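Local structure of glucokinase (Enterococcus faecalis, 2QM1) at residues G74-V79 and A89-W94; G84-A89 and Q98-Q103. The protein probably phosphorylates glucose with ATP, as a zinc- and magnesium-binding glucokinase of the ROK family. One frame throughout, in Å; residues are numbered along the deposited sequence.

Contact 1: G74-V79 and A89-W94; sequences GTPGSV and AYNLNW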
loop_
_atom_site.group_PDB
_atom_site.type_symbol
_atom_site.label_atom_id
_atom_site.label_comp_id
_atom_site.label_asym_id
_atom_site.label_seq_id
_atom_site.Cartn_x
_atom_site.Cartn_y
_atom_site.Cartn_z
ATOM N N GLY B 74 8.871 -5.903 19.328
ATOM C CA GLY B 74 7.756 -5.147 18.859
ATOM C C GLY B 74 7.242 -4.209 19.953
ATOM O O GLY B 74 7.208 -4.578 21.114
ATOM N N THR B 75 6.873 -2.988 19.566
ATOM C CA THR B 75 6.452 -1.957 20.505
ATOM C C THR B 75 5.264 -1.198 19.924
ATOM O O THR B 75 5.189 -0.989 18.703
ATOM C CB THR B 75 7.579 -0.929 20.774
ATOM O OG1 THR B 75 7.089 0.127 21.638
ATOM C CG2 THR B 75 8.047 -0.323 19.476
ATOM N N PRO B 76 4.365 -0.741 20.796
ATOM C CA PRO B 76 3.346 0.214 20.382
ATOM C C PRO B 76 4.046 1.481 19.885
ATOM O O PRO B 76 5.186 1.753 20.289
ATOM C CB PRO B 76 2.597 0.512 21.681
ATOM C CG PRO B 76 2.873 -0.650 22.547
ATOM C CD PRO B 76 4.271 -1.033 22.233
ATOM N N GLY B 77 3.370 2.216 18.993
ATOM C CA GLY B 77 3.837 3.489 18.427
ATOM C C GLY B 77 4.589 3.358 17.122
ATOM O O GLY B 77 4.630 2.293 16.523
ATOM N N SER B 78 5.241 4.434 16.685
ATOM C CA SER B 78 5.920 4.348 15.409
ATOM C C SER B 78 7.456 4.330 15.561
ATOM O O SER B 78 8.033 4.953 16.451
ATOM C CB SER B 78 5.379 5.373 14.421
ATOM O OG SER B 78 6.281 6.405 14.180
ATOM N N VAL B 79 8.101 3.547 14.717
ATOM C CA VAL B 79 9.498 3.250 14.940
ATOM C C VAL B 79 10.325 3.745 13.772
ATOM O O VAL B 79 10.026 3.426 12.632
ATOM C CB VAL B 79 9.716 1.694 15.184
ATOM C CG1 VAL B 79 11.220 1.337 15.281
ATOM C CG2 VAL B 79 8.984 1.240 16.476
ATOM N N ALA B 89 3.906 6.420 21.369
ATOM C CA ALA B 89 3.463 5.326 22.219
ATOM C C ALA B 89 2.728 5.909 23.432
ATOM O O ALA B 89 3.098 5.660 24.590
ATOM C CB ALA B 89 4.664 4.462 22.651
ATOM N N TYR B 90 1.695 6.700 23.153
ATOM C CA TYR B 90 1.060 7.505 24.206
ATOM C C TYR B 90 0.486 6.635 25.314
ATOM O O TYR B 90 0.602 6.994 26.485
ATOM C CB TYR B 90 0.027 8.510 23.639
ATOM C CG TYR B 90 0.419 9.996 23.751
ATOM C CD1 TYR B 90 1.634 10.483 23.231
ATOM C CD2 TYR B 90 -0.457 10.919 24.360
ATOM C CE1 TYR B 90 1.994 11.865 23.335
ATOM C CE2 TYR B 90 -0.127 12.309 24.477
ATOM C CZ TYR B 90 1.098 12.778 23.964
ATOM O OH TYR B 90 1.399 14.129 24.085
ATOM N N ASN B 91 -0.064 5.475 24.937
ATOM C CA ASN B 91 -0.584 4.487 25.882
ATOM C C ASN B 91 0.437 3.974 26.887
ATOM O O ASN B 91 0.076 3.384 27.902
ATOM C CB ASN B 91 -1.227 3.302 25.146
ATOM C CG ASN B 91 -0.279 2.631 24.139
ATOM O OD1 ASN B 91 0.317 3.280 23.278
ATOM N ND2 ASN B 91 -0.172 1.308 24.234
ATOM N N LEU B 92 1.710 4.216 26.604
ATOM C CA LEU B 92 2.794 3.790 27.469
ATOM C C LEU B 92 3.248 4.932 28.368
ATOM O O LEU B 92 4.042 4.718 29.281
ATOM C CB LEU B 92 3.971 3.264 26.632
ATOM C CG LEU B 92 3.822 1.889 25.961
ATOM C CD1 LEU B 92 5.112 1.453 25.242
ATOM C CD2 LEU B 92 3.364 0.796 26.957
ATOM N N ASN B 93 2.724 6.132 28.106
ATOM C CA ASN B 93 3.174 7.370 28.744
ATOM C C ASN B 93 4.524 7.854 28.220
ATOM O O ASN B 93 5.141 8.709 28.825
ATOM C CB ASN B 93 3.266 7.243 30.295
ATOM C CG ASN B 93 1.905 7.203 30.998
ATOM O OD1 ASN B 93 0.920 7.791 30.519
ATOM N ND2 ASN B 93 1.855 6.528 32.169
ATOM N N TRP B 94 5.016 7.292 27.124
ATOM C CA TRP B 94 6.173 7.878 26.450
ATOM C C TRP B 94 5.689 9.090 25.669
ATOM O O TRP B 94 5.040 8.933 24.665
ATOM C CB TRP B 94 6.836 6.875 25.509
ATOM C CG TRP B 94 7.454 5.699 26.220
ATOM C CD1 TRP B 94 7.711 5.598 27.554
ATOM C CD2 TRP B 94 7.899 4.475 25.633
ATOM N NE1 TRP B 94 8.274 4.382 27.843
ATOM C CE2 TRP B 94 8.408 3.674 26.679
ATOM C CE3 TRP B 94 7.932 3.981 24.323
ATOM C CZ2 TRP B 94 8.947 2.406 26.458
ATOM C CZ3 TRP B 94 8.455 2.721 24.102
ATOM C CH2 TRP B 94 8.950 1.940 25.171
#

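Contact 2: G84-A89 and Q98-Q103; sequences GTVVGA and QPVKEQ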
loop_
_atom_site.group_PDB
_atom_site.type_symbol
_atom_site.label_atom_id
_atom_site.label_comp_id
_atom_site.label_asym_id
_atom_site.label_seq_id
_atom_site.Cartn_x
_atom_site.Cartn_y
_atom_site.Cartn_z
ATOM N N GLY B 84 16.458 3.415 15.680
ATOM C CA GLY B 84 16.104 2.545 16.823
ATOM C C GLY B 84 15.304 3.264 17.914
ATOM O O GLY B 84 15.509 3.085 19.116
ATOM N N THR B 85 14.365 4.074 17.460
ATOM C CA THR B 85 13.769 5.129 18.247
ATOM C C THR B 85 12.233 4.872 18.149
ATOM O O THR B 85 11.773 4.359 17.129
ATOM C CB THR B 85 14.261 6.426 17.558
ATOM O OG1 THR B 85 15.226 7.134 18.380
ATOM C CG2 THR B 85 13.186 7.260 17.141
ATOM N N VAL B 86 11.485 5.172 19.203
ATOM C CA VAL B 86 10.032 4.969 19.228
ATOM C C VAL B 86 9.315 6.296 19.541
ATOM O O VAL B 86 9.579 6.931 20.591
ATOM C CB VAL B 86 9.610 3.919 20.339
ATOM C CG1 VAL B 86 8.092 3.632 20.260
ATOM C CG2 VAL B 86 10.421 2.641 20.228
ATOM N N VAL B 87 8.428 6.711 18.634
ATOM C CA VAL B 87 7.596 7.892 18.834
ATOM C C VAL B 87 6.085 7.497 18.816
ATOM O O VAL B 87 5.690 6.616 18.076
ATOM C CB VAL B 87 7.968 8.999 17.782
ATOM C CG1 VAL B 87 7.233 8.813 16.446
ATOM C CG2 VAL B 87 7.796 10.383 18.332
ATOM N N GLY B 88 5.265 8.114 19.660
ATOM C CA GLY B 88 3.808 7.975 19.524
ATOM C C GLY B 88 3.185 6.858 20.334
ATOM O O GLY B 88 2.070 6.402 20.029
ATOM N N ALA B 89 3.906 6.420 21.369
ATOM C CA ALA B 89 3.463 5.326 22.219
ATOM C C ALA B 89 2.728 5.909 23.432
ATOM O O ALA B 89 3.098 5.660 24.590
ATOM C CB ALA B 89 4.664 4.462 22.651
ATOM N N GLN B 98 11.842 7.827 22.461
ATOM C CA GLN B 98 12.597 6.904 23.292
ATOM C C GLN B 98 13.724 6.197 22.506
ATOM O O GLN B 98 13.465 5.586 21.447
ATOM C CB GLN B 98 11.666 5.880 23.946
ATOM C CG GLN B 98 10.578 6.495 24.876
ATOM C CD GLN B 98 11.168 7.284 26.029
ATOM O OE1 GLN B 98 11.852 6.733 26.916
ATOM N NE2 GLN B 98 10.886 8.588 26.040
ATOM N N PRO B 99 14.968 6.303 23.011
ATOM C CA PRO B 99 16.161 5.694 22.401
ATOM C C PRO B 99 16.267 4.223 22.820
ATOM O O PRO B 99 17.290 3.810 23.361
ATOM C CB PRO B 99 17.317 6.507 23.009
ATOM C CG PRO B 99 16.825 6.894 24.357
ATOM C CD PRO B 99 15.306 7.065 24.235
ATOM N N VAL B 100 15.226 3.445 22.518
ATOM C CA VAL B 100 15.087 2.108 23.053
ATOM C C VAL B 100 16.222 1.215 22.599
ATOM O O VAL B 100 16.761 0.461 23.376
ATOM C CB VAL B 100 13.744 1.457 22.593
ATOM C CG1 VAL B 100 13.700 -0.014 22.960
ATOM C CG2 VAL B 100 12.520 2.171 23.226
ATOM N N LYS B 101 16.584 1.313 21.330
ATOM C CA LYS B 101 17.616 0.458 20.803
ATOM C C LYS B 101 18.899 0.750 21.564
ATOM O O LYS B 101 19.578 -0.166 22.058
ATOM C CB LYS B 101 17.824 0.710 19.296
ATOM C CG LYS B 101 19.086 -0.034 18.753
ATOM C CD LYS B 101 19.231 0.066 17.212
ATOM C CE LYS B 101 20.578 -0.514 16.787
ATOM N NZ LYS B 101 20.808 -0.293 15.332
ATOM N N GLU B 102 19.230 2.044 21.662
ATOM C CA GLU B 102 20.430 2.449 22.364
ATOM C C GLU B 102 20.490 1.877 23.792
ATOM O O GLU B 102 21.509 1.323 24.187
ATOM C CB GLU B 102 20.486 3.960 22.412
ATOM C CG GLU B 102 21.867 4.538 22.466
ATOM C CD GLU B 102 21.794 6.021 22.158
ATOM O OE1 GLU B 102 21.433 6.784 23.096
ATOM O OE2 GLU B 102 22.054 6.414 20.984
ATOM N N GLN B 103 19.399 2.002 24.544
ATOM C CA GLN B 103 19.389 1.591 25.943
ATOM C C GLN B 103 19.585 0.085 26.076
ATOM O O GLN B 103 20.438 -0.384 26.839
ATOM C CB GLN B 103 18.128 2.097 26.646
ATOM C CG GLN B 103 17.945 3.654 26.482
ATOM C CD GLN B 103 16.616 4.243 26.975
ATOM O OE1 GLN B 103 16.555 5.431 27.405
ATOM N NE2 GLN B 103 15.555 3.462 26.893
HETATM O O HOH W 1 18.221 4.126 20.067
#

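Contact 1: G74-V79 and A89-W94
Thr75 OG1 is the best-held polar atom here, gripped by one hydrogen bond within its own segment: it lies 2.8 Å from Pro76 O, in the plane of that carbonyl and on a lone pair. The bond is possible because OG1 stands anti to the backbone N (chi1 176°), beside the carbonyl carbon, which leaves CG2 in the crowded position between N and C. OG1 also approaches the Trp94 indole obliquely, 3.8 Å from Trp94 CZ3. No hydrogen bond crosses between 74-79 and 89-94; the two segments meet by van der Waals contact, part of it between carbon and polar atoms. The Pro76 ring carries most of it. Its CD touches the methyl Leu92 CD1 at 4.0 Å, while its CB sits 3.8 Å from Asn91 ND2, the two side chains crossing at about a right angle. Leu92 CD1 also lies 3.7 Å above one face of the Trp94 ring, offset toward its rim, so this methyl is shared between proline and indole. Ala89 CB rests 3.6 Å from Pro76 O, the same oxygen that Thr75 holds. The short 3-10 segment 90-92 presents Asn91 and Leu92 together. Leu13 of strand 7-13 meets Thr75, Pro76, Leu92 and Trp94, and Trp94 NE1 is bonded to Gly43 O. Gly77, with positive phi, comes close to Ala89 N and lies near Asn116, a magnesium ligand. At this end of strand 68-75, in a mixed sheet of the actin-like ROK fold, the threonine hydroxyl is thus spent on the turn, leaving a largely buried, mostly apolar seam.

Contact 2: G84-A89 and Q98-Q103
Lys101 CB packs directly on the Gly84 backbone, 3.3 Å from Gly84 O and almost as near Gly84 CA. CG, anti to the backbone N (chi1 171°), starts a fully extended chain; CD still passes 4.0 Å from Gly84 CA, and CE and NZ then lead away from segment 84-89. The Lys101 side chain also touches Phe112 of strand 112-116. Gly84, at positive phi and without a side chain, lets Lys101 CB come this close to its CA. Gly84 and Thr85 face Asp80 in a G1 beta bulge. The Gly84 carbonyl accepts Lys101 N at 3.0 Å (N-H...O 164°) and also a water, which in turn accepts Glu102 N, so two amides of the first helical turn converge on one oxygen, one directly and one through water. Further along, Val86 and Gln98 form a single antiparallel hydrogen-bonded pair. Val86 N donates to Gln98 O at 3.0 Å, and Gln98 N returns the bond to Val86 O on a lone pair, at 3.1 Å. Gln98 O additionally receives a CA-H...O contact from Thr85 CA and a weak bond from Val100 N across the inverse gamma turn centred on Pro99, the N-cap residue. On the buried side, Val86 CG2 meets Val100 CG2 at 3.7 Å, and both valines reach Leu114 of strand 112-116. Backbone bonding therefore joins strand 85-87 to the start of helix 100-108, while Val86 and Val100 pack together against Leu114.

From the N terminus the chain leaves the sheet containing strands 7-13, 68-75 and 112-116 along strand 68-75, turns at Pro76 and Gly77, and runs through strand 78-80 into strand 85-87. Contact 1 closes the loop holding that hairpin when 89-94 returns to 74-79; contact 2 opens inside this loop at 84-89 and closes beyond it at 98-103. The two therefore cross rather than nest, and they share Ala89. Their centres lie about 9 Å apart. A probable hydrogen bond, Ser78 N to Val87 O at 2.6 Å, joins them across the hairpin, and Thr75 CG2 packs on Val86 CG2. Together they tie strand 68-75 and its sheet, the hairpin and helix 100-108.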